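Local coordinates for solute Binding Protein, BlMnBP1 in complex with mannotriose (Bifidobacterium, PDB 6FUV) that probably captures beta-manno-oligosaccharides such as mannotriose outside the cell and delivers them to the ABC transporter that imports them, at residues A[186-191]-A[392-397]; A[180-185]-A[247-252]; A[307-312]-A[319-324]. All coordinates share one frame; numbering follows the deposited sequence. Where two conformers were deposited one is given.

Contact 1 (A[186-191]-A[392-397]); sequences AWDQYI and GKKIQD. With BMA (beta-D-mannopyranose), chain B.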
loop_
_atom_site.group_PDB
_atom_site.type_symbol
_atom_site.label_atom_id
_atom_site.label_comp_id
_atom_site.label_asym_id
_atom_site.label_seq_id
_atom_site.Cartn_x
_atom_site.Cartn_y
_atom_site.Cartn_z
ATOM N N ALA A 186 4.003 2.916 -6.235
ATOM C CA ALA A 186 3.286 3.446 -5.093
ATOM C C ALA A 186 2.815 4.878 -5.297
ATOM O O ALA A 186 1.967 5.344 -4.529
ATOM C CB ALA A 186 4.182 3.325 -3.862
ATOM N N TRP A 187 3.335 5.589 -6.304
ATOM C CA TRP A 187 2.821 6.930 -6.573
ATOM C C TRP A 187 1.364 6.881 -6.994
ATOM O O TRP A 187 0.640 7.860 -6.784
ATOM C CB TRP A 187 3.681 7.646 -7.637
ATOM C CG TRP A 187 4.995 8.199 -7.097
ATOM C CD1 TRP A 187 6.153 7.529 -6.929
ATOM C CD2 TRP A 187 5.255 9.526 -6.647
ATOM N NE1 TRP A 187 7.105 8.340 -6.386
ATOM C CE2 TRP A 187 6.590 9.592 -6.237
ATOM C CE3 TRP A 187 4.502 10.659 -6.566
ATOM C CZ2 TRP A 187 7.187 10.752 -5.707
ATOM C CZ3 TRP A 187 5.099 11.825 -6.053
ATOM C CH2 TRP A 187 6.432 11.851 -5.637
ATOM N N ASP A 188 0.904 5.736 -7.509
ATOM C CA ASP A 188 -0.490 5.607 -7.887
ATOM C C ASP A 188 -1.407 5.758 -6.681
ATOM O O ASP A 188 -2.600 6.053 -6.845
ATOM C CB ASP A 188 -0.700 4.242 -8.564
ATOM C CG ASP A 188 -0.163 4.177 -10.003
ATOM O OD1 ASP A 188 0.163 5.244 -10.534
ATOM O OD2 ASP A 188 -0.033 3.036 -10.562
ATOM N N GLN A 189 -0.865 5.581 -5.479
ATOM C CA GLN A 189 -1.682 5.485 -4.278
ATOM C C GLN A 189 -2.238 6.830 -3.857
ATOM O O GLN A 189 -3.154 6.879 -3.045
ATOM C CB GLN A 189 -0.836 4.858 -3.142
ATOM C CG GLN A 189 -0.338 3.514 -3.434
ATOM C CD GLN A 189 0.443 2.881 -2.342
ATOM O OE1 GLN A 189 0.600 3.415 -1.260
ATOM N NE2 GLN A 189 0.898 1.685 -2.605
ATOM N N TYR A 190 -1.736 7.902 -4.416
ATOM C CA TYR A 190 -2.044 9.244 -3.989
ATOM C C TYR A 190 -3.079 9.922 -4.883
ATOM O O TYR A 190 -3.604 10.993 -4.517
ATOM C CB TYR A 190 -0.755 10.069 -3.967
ATOM C CG TYR A 190 0.294 9.561 -3.048
ATOM C CD1 TYR A 190 1.183 8.627 -3.478
ATOM C CD2 TYR A 190 0.397 9.998 -1.739
ATOM C CE1 TYR A 190 2.174 8.128 -2.649
ATOM C CE2 TYR A 190 1.356 9.506 -0.889
ATOM C CZ TYR A 190 2.272 8.578 -1.355
ATOM O OH TYR A 190 3.227 8.084 -0.534
ATOM N N ILE A 191 -3.482 9.284 -5.993
ATOM C CA ILE A 191 -4.185 10.057 -7.029
ATOM C C ILE A 191 -5.694 10.148 -6.841
ATOM O O ILE A 191 -6.356 10.848 -7.601
ATOM C CB ILE A 191 -3.883 9.495 -8.437
ATOM C CG1 ILE A 191 -4.438 8.081 -8.595
ATOM C CG2 ILE A 191 -2.398 9.525 -8.651
ATOM C CD1 ILE A 191 -4.535 7.611 -10.021
ATOM N N GLY A 392 5.050 0.032 -12.127
ATOM C CA GLY A 392 5.981 1.054 -11.744
ATOM C C GLY A 392 6.790 1.577 -12.893
ATOM O O GLY A 392 7.363 2.663 -12.808
ATOM N N LYS A 393 6.836 0.802 -13.971
ATOM C CA LYS A 393 7.571 1.197 -15.170
ATOM C C LYS A 393 7.084 2.537 -15.712
ATOM O O LYS A 393 7.899 3.386 -16.094
ATOM C CB LYS A 393 7.436 0.116 -16.249
ATOM C CG LYS A 393 8.241 0.403 -17.533
ATOM C CD LYS A 393 9.710 0.720 -17.303
ATOM C CE LYS A 393 10.538 0.700 -18.590
ATOM N NZ LYS A 393 9.871 1.489 -19.655
ATOM N N LYS A 394 5.756 2.726 -15.803
ATOM C CA LYS A 394 5.248 4.032 -16.226
ATOM C C LYS A 394 5.743 5.175 -15.336
ATOM O O LYS A 394 5.902 6.318 -15.812
ATOM C CB LYS A 394 3.737 4.014 -16.241
ATOM C CG LYS A 394 3.087 3.882 -14.900
ATOM C CD LYS A 394 1.544 4.155 -14.944
ATOM C CE LYS A 394 0.937 4.145 -13.582
ATOM N NZ LYS A 394 0.799 2.848 -12.984
ATOM N N ILE A 395 5.984 4.898 -14.050
ATOM C CA ILE A 395 6.494 5.913 -13.129
ATOM C C ILE A 395 7.992 6.129 -13.344
ATOM O O ILE A 395 8.493 7.271 -13.325
ATOM C CB ILE A 395 6.183 5.489 -11.682
ATOM C CG1 ILE A 395 4.691 5.139 -11.524
ATOM C CG2 ILE A 395 6.552 6.586 -10.730
ATOM C CD1 ILE A 395 3.818 6.238 -11.840
ATOM N N GLN A 396 8.720 5.028 -13.573
ATOM C CA GLN A 396 10.133 5.132 -13.896
ATOM C C GLN A 396 10.309 6.006 -15.120
ATOM O O GLN A 396 11.212 6.832 -15.176
ATOM C CB GLN A 396 10.713 3.726 -14.091
ATOM C CG GLN A 396 10.990 2.960 -12.802
ATOM C CD GLN A 396 11.151 1.478 -12.995
ATOM O OE1 GLN A 396 10.619 0.910 -13.953
ATOM N NE2 GLN A 396 11.884 0.820 -12.060
ATOM N N ASP A 397 9.411 5.877 -16.085
ATOM C CA ASP A 397 9.537 6.666 -17.312
ATOM C C ASP A 397 9.474 8.168 -17.021
ATOM O O ASP A 397 10.128 8.967 -17.702
ATOM C CB ASP A 397 8.454 6.274 -18.345
ATOM C CG ASP A 397 8.716 4.911 -18.988
ATOM O OD1 ASP A 397 9.858 4.395 -18.956
ATOM O OD2 ASP A 397 7.769 4.330 -19.536
HETATM C C1 BMA B . 2.217 -2.104 0.109
HETATM C C2 BMA B . 1.308 -1.047 0.710
HETATM C C3 BMA B . -0.170 -1.318 0.375
HETATM C C4 BMA B . -0.283 -1.595 -1.159
HETATM C C5 BMA B . 0.678 -2.689 -1.560
HETATM C C6 BMA B . 0.591 -3.038 -3.038
HETATM O O2 BMA B . 1.683 0.225 0.137
HETATM O O3 BMA B . -1.085 -0.270 0.775
HETATM O O4 BMA B . -1.563 -1.992 -1.497
HETATM O O5 BMA B . 1.991 -2.242 -1.276
HETATM O O6 BMA B . 1.073 -1.951 -3.790
#

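Contact 2 (A[180-185]-A[247-252]); sequences EEWAMG and TDWESS. With BMA (beta-D-mannopyranose), chain C; BMA (beta-D-mannopyranose), chain D.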
loop_
_atom_site.group_PDB
_atom_site.type_symbol
_atom_site.label_atom_id
_atom_site.label_comp_id
_atom_site.label_asym_id
_atom_site.label_seq_id
_atom_site.Cartn_x
_atom_site.Cartn_y
_atom_site.Cartn_z
ATOM N N GLU A 180 13.289 0.150 -7.432
ATOM C CA GLU A 180 12.235 -0.728 -6.941
ATOM C C GLU A 180 10.962 -0.352 -7.679
ATOM O O GLU A 180 10.439 0.741 -7.507
ATOM C CB GLU A 180 12.069 -0.608 -5.429
ATOM C CG GLU A 180 13.251 -1.048 -4.651
ATOM C CD GLU A 180 13.454 -2.557 -4.618
ATOM O OE1 GLU A 180 12.483 -3.283 -4.776
ATOM O OE2 GLU A 180 14.608 -3.018 -4.422
ATOM N N GLU A 181 10.462 -1.267 -8.488
ATOM C CA GLU A 181 9.252 -0.978 -9.236
ATOM C C GLU A 181 8.073 -0.702 -8.304
ATOM O O GLU A 181 7.269 0.183 -8.565
ATOM C CB GLU A 181 8.942 -2.133 -10.194
ATOM C CG GLU A 181 8.119 -1.655 -11.411
ATOM C CD GLU A 181 7.445 -2.807 -12.216
ATOM O OE1 GLU A 181 6.271 -2.604 -12.662
ATOM O OE2 GLU A 181 8.094 -3.879 -12.386
ATOM N N TRP A 182 7.900 -1.509 -7.270
ATOM C CA TRP A 182 6.820 -1.275 -6.312
ATOM C C TRP A 182 6.934 0.118 -5.699
ATOM O O TRP A 182 5.927 0.786 -5.462
ATOM C CB TRP A 182 6.797 -2.374 -5.212
ATOM C CG TRP A 182 8.004 -2.471 -4.349
ATOM C CD1 TRP A 182 9.026 -3.344 -4.477
ATOM C CD2 TRP A 182 8.341 -1.616 -3.273
ATOM N NE1 TRP A 182 9.955 -3.124 -3.518
ATOM C CE2 TRP A 182 9.564 -2.046 -2.774
ATOM C CE3 TRP A 182 7.714 -0.534 -2.661
ATOM C CZ2 TRP A 182 10.208 -1.396 -1.717
ATOM C CZ3 TRP A 182 8.337 0.079 -1.612
ATOM C CH2 TRP A 182 9.575 -0.348 -1.153
ATOM N N ALA A 183 8.154 0.573 -5.448
ATOM C CA ALA A 183 8.318 1.878 -4.823
ATOM C C ALA A 183 7.886 2.965 -5.792
ATOM O O ALA A 183 7.316 3.978 -5.398
ATOM C CB ALA A 183 9.777 2.076 -4.397
ATOM N N MET A 184 8.147 2.767 -7.076
ATOM C CA MET A 184 7.670 3.724 -8.065
ATOM C C MET A 184 6.167 3.607 -8.266
ATOM O O MET A 184 5.465 4.612 -8.346
ATOM C CB MET A 184 8.410 3.529 -9.373
ATOM C CG MET A 184 9.886 3.952 -9.301
ATOM S SD MET A 184 10.261 5.604 -9.915
ATOM C CE MET A 184 9.865 6.539 -8.437
ATOM N N GLY A 185 5.650 2.385 -8.357
ATOM C CA GLY A 185 4.235 2.207 -8.538
ATOM C C GLY A 185 3.412 2.762 -7.413
ATOM O O GLY A 185 2.236 3.028 -7.605
ATOM N N THR A 247 19.568 3.196 -7.089
ATOM C CA THR A 247 18.952 3.340 -5.780
ATOM C C THR A 247 18.871 1.988 -5.104
ATOM O O THR A 247 18.712 0.972 -5.753
ATOM C CB THR A 247 17.562 3.946 -5.884
ATOM O OG1 THR A 247 16.673 3.057 -6.578
ATOM C CG2 THR A 247 17.651 5.293 -6.553
ATOM N N ASP A 248 18.975 1.981 -3.783
ATOM C CA ASP A 248 18.840 0.764 -2.995
ATOM C C ASP A 248 17.869 0.953 -1.836
ATOM O O ASP A 248 18.095 1.791 -0.966
ATOM C CB ASP A 248 20.200 0.342 -2.462
ATOM C CG ASP A 248 20.153 -0.964 -1.751
ATOM O OD1 ASP A 248 19.913 -2.009 -2.408
ATOM O OD2 ASP A 248 20.345 -0.934 -0.523
ATOM N N TRP A 249 16.883 0.067 -1.763
ATOM C CA TRP A 249 15.808 0.175 -0.792
ATOM C C TRP A 249 16.285 -0.056 0.624
ATOM O O TRP A 249 16.020 0.763 1.498
ATOM C CB TRP A 249 14.721 -0.835 -1.134
ATOM C CG TRP A 249 13.724 -1.096 -0.071
ATOM C CD1 TRP A 249 13.504 -2.270 0.514
ATOM C CD2 TRP A 249 12.846 -0.152 0.576
ATOM N NE1 TRP A 249 12.544 -2.156 1.458
ATOM C CE2 TRP A 249 12.128 -0.854 1.527
ATOM C CE3 TRP A 249 12.606 1.215 0.432
ATOM C CZ2 TRP A 249 11.157 -0.240 2.335
ATOM C CZ3 TRP A 249 11.651 1.799 1.175
ATOM C CH2 TRP A 249 10.944 1.086 2.138
ATOM N N GLU A 250 16.921 -1.199 0.890
ATOM C CA GLU A 250 17.245 -1.520 2.280
ATOM C C GLU A 250 18.166 -0.468 2.902
ATOM O O GLU A 250 18.016 -0.104 4.080
ATOM C CB GLU A 250 17.905 -2.880 2.397
ATOM C CG GLU A 250 17.058 -4.074 2.012
ATOM C CD GLU A 250 15.810 -4.239 2.858
ATOM O OE1 GLU A 250 15.756 -3.713 3.975
ATOM O OE2 GLU A 250 14.917 -4.963 2.393
ATOM N N SER A 251 19.149 0.010 2.140
ATOM C CA SER A 251 20.030 1.038 2.678
ATOM C C SER A 251 19.340 2.397 2.808
ATOM O O SER A 251 19.745 3.193 3.651
ATOM C CB SER A 251 21.280 1.112 1.802
ATOM O OG SER A 251 21.032 1.667 0.548
ATOM N N SER A 252 18.272 2.660 2.045
ATOM C CA SER A 252 17.575 3.944 2.145
ATOM C C SER A 252 16.897 4.112 3.496
ATOM O O SER A 252 16.749 5.241 3.986
ATOM C CB SER A 252 16.575 4.080 1.005
ATOM O OG SER A 252 15.342 3.460 1.236
HETATM C C1 BMA C . 11.424 -5.540 3.019
HETATM C C2 BMA C . 10.440 -4.573 3.678
HETATM C C3 BMA C . 9.087 -4.676 2.937
HETATM C C4 BMA C . 9.315 -4.369 1.441
HETATM C C5 BMA C . 10.432 -5.256 0.873
HETATM C C6 BMA C . 10.787 -4.921 -0.603
HETATM O O1 BMA C . 12.614 -5.408 3.677
HETATM O O2 BMA C . 10.884 -3.214 3.537
HETATM O O3 BMA C . 8.128 -3.853 3.569
HETATM O O4 BMA C . 8.172 -4.638 0.621
HETATM O O5 BMA C . 11.622 -5.146 1.691
HETATM O O6 BMA C . 11.634 -5.936 -1.128
HETATM C C1 BMA D . 7.267 -3.569 0.632
HETATM C C2 BMA D . 6.617 -3.633 -0.776
HETATM C C3 BMA D . 5.480 -2.715 -0.825
HETATM C C4 BMA D . 4.508 -2.863 0.367
HETATM C C5 BMA D . 5.252 -2.869 1.699
HETATM C C6 BMA D . 4.359 -3.302 2.862
HETATM O O2 BMA D . 6.098 -4.908 -1.035
HETATM O O3 BMA D . 4.823 -2.905 -2.064
HETATM O O4 BMA D . 3.580 -1.736 0.343
HETATM O O5 BMA D . 6.337 -3.860 1.607
HETATM O O6 BMA D . 3.763 -4.600 2.544
HETATM O O HOH W 1 16.515 -1.398 -4.360
#

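Contact 3 (A[307-312]-A[319-324]); sequences MGINKN and EAAMIF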
loop_
_atom_site.group_PDB
_atom_site.type_symbol
_atom_site.label_atom_id
_atom_site.label_comp_id
_atom_site.label_asym_id
_atom_site.label_seq_id
_atom_site.Cartn_x
_atom_site.Cartn_y
_atom_site.Cartn_z
ATOM N N MET A 307 -4.458 -10.875 3.253
ATOM C CA MET A 307 -4.165 -12.294 3.400
ATOM C C MET A 307 -5.224 -13.093 2.668
ATOM O O MET A 307 -6.405 -12.926 2.937
ATOM C CB MET A 307 -4.092 -12.697 4.868
ATOM C CG MET A 307 -2.763 -12.336 5.521
ATOM S SD MET A 307 -2.877 -12.366 7.290
ATOM C CE MET A 307 -3.896 -10.905 7.557
ATOM N N GLY A 308 -4.779 -13.912 1.713
ATOM C CA GLY A 308 -5.646 -14.816 0.969
ATOM C C GLY A 308 -5.248 -16.268 1.185
ATOM O O GLY A 308 -4.080 -16.582 1.395
ATOM N N ILE A 309 -6.226 -17.162 1.116
ATOM C CA ILE A 309 -6.040 -18.573 1.437
ATOM C C ILE A 309 -6.172 -19.412 0.170
ATOM O O ILE A 309 -7.124 -19.237 -0.600
ATOM C CB ILE A 309 -7.050 -19.010 2.506
ATOM C CG1 ILE A 309 -6.771 -18.242 3.802
ATOM C CG2 ILE A 309 -7.002 -20.501 2.797
ATOM C CD1 ILE A 309 -7.528 -18.745 4.994
ATOM N N ASN A 310 -5.247 -20.355 -0.014
ATOM C CA ASN A 310 -5.151 -21.230 -1.189
ATOM C C ASN A 310 -6.321 -22.202 -1.288
ATOM O O ASN A 310 -6.536 -23.043 -0.420
ATOM C CB ASN A 310 -3.827 -21.995 -1.102
ATOM C CG ASN A 310 -3.396 -22.689 -2.390
ATOM O OD1 ASN A 310 -4.076 -22.689 -3.402
ATOM N ND2 ASN A 310 -2.229 -23.280 -2.339
ATOM N N LYS A 311 -7.069 -22.108 -2.366
ATOM C CA LYS A 311 -8.075 -23.129 -2.583
ATOM C C LYS A 311 -7.489 -24.498 -2.849
ATOM O O LYS A 311 -8.213 -25.486 -2.693
ATOM C CB LYS A 311 -8.999 -22.776 -3.737
ATOM C CG LYS A 311 -8.373 -22.573 -5.077
ATOM C CD LYS A 311 -9.443 -21.952 -6.021
ATOM C CE LYS A 311 -10.625 -22.894 -6.330
ATOM N NZ LYS A 311 -10.353 -23.751 -7.548
ATOM N N ASN A 312 -6.205 -24.588 -3.208
ATOM C CA ASN A 312 -5.584 -25.898 -3.370
ATOM C C ASN A 312 -5.390 -26.608 -2.042
ATOM O O ASN A 312 -5.396 -27.842 -1.992
ATOM C CB ASN A 312 -4.227 -25.805 -4.058
ATOM C CG ASN A 312 -4.324 -25.290 -5.463
ATOM O OD1 ASN A 312 -5.348 -25.392 -6.102
ATOM N ND2 ASN A 312 -3.229 -24.724 -5.952
ATOM N N GLU A 319 -8.766 -24.422 7.033
ATOM C CA GLU A 319 -9.314 -23.983 8.310
ATOM C C GLU A 319 -8.220 -23.472 9.239
ATOM O O GLU A 319 -8.395 -22.453 9.888
ATOM C CB GLU A 319 -10.090 -25.140 8.944
ATOM C CG GLU A 319 -10.433 -24.934 10.383
ATOM C CD GLU A 319 -11.398 -25.952 10.966
ATOM O OE1 GLU A 319 -11.602 -27.017 10.352
ATOM O OE2 GLU A 319 -11.964 -25.664 12.060
ATOM N N ALA A 320 -7.101 -24.178 9.340
ATOM C CA ALA A 320 -5.993 -23.669 10.140
ATOM C C ALA A 320 -5.558 -22.288 9.656
ATOM O O ALA A 320 -5.272 -21.395 10.459
ATOM C CB ALA A 320 -4.827 -24.654 10.075
ATOM N N ALA A 321 -5.522 -22.086 8.344
ATOM C CA ALA A 321 -5.105 -20.802 7.805
ATOM C C ALA A 321 -6.119 -19.706 8.122
ATOM O O ALA A 321 -5.734 -18.573 8.421
ATOM C CB ALA A 321 -4.901 -20.927 6.292
ATOM N N MET A 322 -7.416 -20.021 8.065
ATOM C CA MET A 322 -8.427 -19.046 8.425
ATOM C C MET A 322 -8.333 -18.681 9.889
ATOM O O MET A 322 -8.477 -17.501 10.238
ATOM C CB MET A 322 -9.797 -19.601 8.117
ATOM C CG MET A 322 -10.900 -18.534 8.190
ATOM S SD MET A 322 -12.158 -18.772 6.910
ATOM C CE MET A 322 -11.119 -19.105 5.505
ATOM N N ILE A 323 -8.043 -19.683 10.741
ATOM C CA ILE A 323 -7.844 -19.444 12.158
ATOM C C ILE A 323 -6.633 -18.559 12.349
ATOM O O ILE A 323 -6.686 -17.618 13.143
ATOM C CB ILE A 323 -7.712 -20.772 12.912
ATOM C CG1 ILE A 323 -9.067 -21.459 12.995
ATOM C CG2 ILE A 323 -7.060 -20.495 14.268
ATOM C CD1 ILE A 323 -9.028 -22.892 13.488
ATOM N N PHE A 324 -5.552 -18.786 11.579
ATOM C CA PHE A 324 -4.383 -17.924 11.757
ATOM C C PHE A 324 -4.682 -16.501 11.334
ATOM O O PHE A 324 -4.247 -15.551 11.991
ATOM C CB PHE A 324 -3.183 -18.442 10.987
ATOM C CG PHE A 324 -1.952 -17.603 11.151
ATOM C CD1 PHE A 324 -1.201 -17.690 12.286
ATOM C CD2 PHE A 324 -1.525 -16.774 10.150
ATOM C CE1 PHE A 324 -0.057 -16.935 12.431
ATOM C CE2 PHE A 324 -0.417 -16.025 10.294
ATOM C CZ PHE A 324 0.329 -16.106 11.432
#

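Contact 1 (A[186-191]-A[392-397])
W187, in the 3-10 turn 186-190, and I395, in the first turns of helix 393-404, bring the two backbones nearest, with their CA atoms 7.6 Å apart. Between them the contact is apolar: I395 CG2 reaches CD1 of the indole at 3.9 Å, slanting against the ring, while helix 223-236 places L231 against both side chains. D188, one residue after W187, and K394, one before I395, approach from opposite directions and meet in a buried salt bridge, NZ to OD2 at 2.6 Å on the syn lone pair of the carboxylate. K394 starts with CG wedged between its backbone N and carbonyl carbon (chi1 67°), runs extended, and bends only at chi4, which delivers NZ to D188. L385 O and N391 O also take the ammonium, and D188 is held in turn by N388 N on OD2 and Y228 OH on OD1, so the buried pair is probably well compensated. In this solute-binding protein the 3-10 turn follows helix 181-185 and contributes Q189 to the sugar pocket. Q189, which follows D188, points to the ligand: NE2 gives a hydrogen bond to O2 of the chain B mannose at 3.2 Å, with an N-H...O angle of 155°. S134 OG binds Q189 OE1, which probably fixes the amide with its NH2 toward the sugar. On the helix, K393 NZ bridges D397 OD1 one turn later.

Contact 2 (A[180-185]-A[247-252])
W182 meets W249 edge to face, and its indole has sugar over one face and protein on the other. CG sits between the backbone N and the carbonyl carbon (chi1 62°), a torsion that lays the ring across the start of helix 181-185, with E180 CB and A183 CB against one face. CB and CG pass O3 of the chain D mannose, whose C2 lies over the centre of the opposite face, 3.6 Å from CD2; CE3 packs against C3. On the pyrrole side NE1 makes a weak hydrogen bond to E180 OE1 and touches C6 of the chain C mannose. This sugar-on-tryptophan packing is a familiar platform in carbohydrate-binding proteins, here lining the mannotriose cleft. At the tip, CZ2 and CH2 press onto W249; CH2 stands 3.7 Å from CD2, over the ring centre, with the planes at 89°. W249 uses its own edge on the ligand: NE1 donates to O2 (2.9 Å) and O5 (3.1 Å) of chain C, and E250 OE2 accepts from O1 at 2.7 Å. Nearer the backbone, E180 CG packs 3.8 Å from W249 CB, and a water joins E180 OE2 to W249 N.

Contact 3 (A[307-312]-A[319-324])
I309, close to the end of strand 298-309, is the residue that packs on A321 and M322 of helix 315-330. Two positions before it, M307 also points toward the helix but stops short of touching 319-324, its side chain lying instead against I84, M86 and F26 from neighbouring strands. G308 continues the strand. At I309 the chain turns an isoleucine onto the helix. CG1 stands anti to the carbonyl carbon (chi1 -64°) and CD1 extends from it (chi2 -170°), so the terminal methyl arrives over the peptide between A321 and M322, 3.6 Å from A321 C and a tight 3.3 Å from M322 N. A321 CB comes up beside the same methyl at 3.7 Å, with I309 CG2 farther from that CB at 4.1 Å. From the next residue, the bent thioether chain of M322 curls back until CE touches I309 CD1 at 3.6 Å. Cut back to an alanine, this isoleucine position would probably open a gap over the A321-M322 peptide and leave M322 CE without the methyl it packs on. Beyond I309 the chain leaves the helix. N310 swings its amide away, where ND2 bonds to N79 O and W82 O, while OD1 accepts from N312 N at 2.9 Å, the donor lying above the carbonyl plane; this closes an Asx turn, with K311 as its middle residue. The loop then leads within a few residues into the helix, whose A320 and F324 rest on strands 22-28 and 57-63: a helix laid over a beta-sheet straight after one of its strands, as in the alpha/beta lobes of the periplasmic binding protein fold.

How the contacts relate
Contacts 1 and 2 are neighbours, with centres 12 Å apart, and their first segments, 186-191 and 180-185, are consecutive in the chain. E181 OE1 takes a probable hydrogen bond from G392 N at 3.0 Å, and M184 O packs against I395 CG2 at 3.3 Å, so the start of helix 393-404 packs against helix 181-185. Both contacts reach the trisaccharide: 186-191 through the chain B mannose, and 180-185 with 247-252 through chains C and D. Contact 3 stands apart, its centre 31 Å from that of contact 1 and 30 Å from that of contact 2, on the opposite side of the chain's centre from contact 1, where it belongs to the larger sheet and its covering helix.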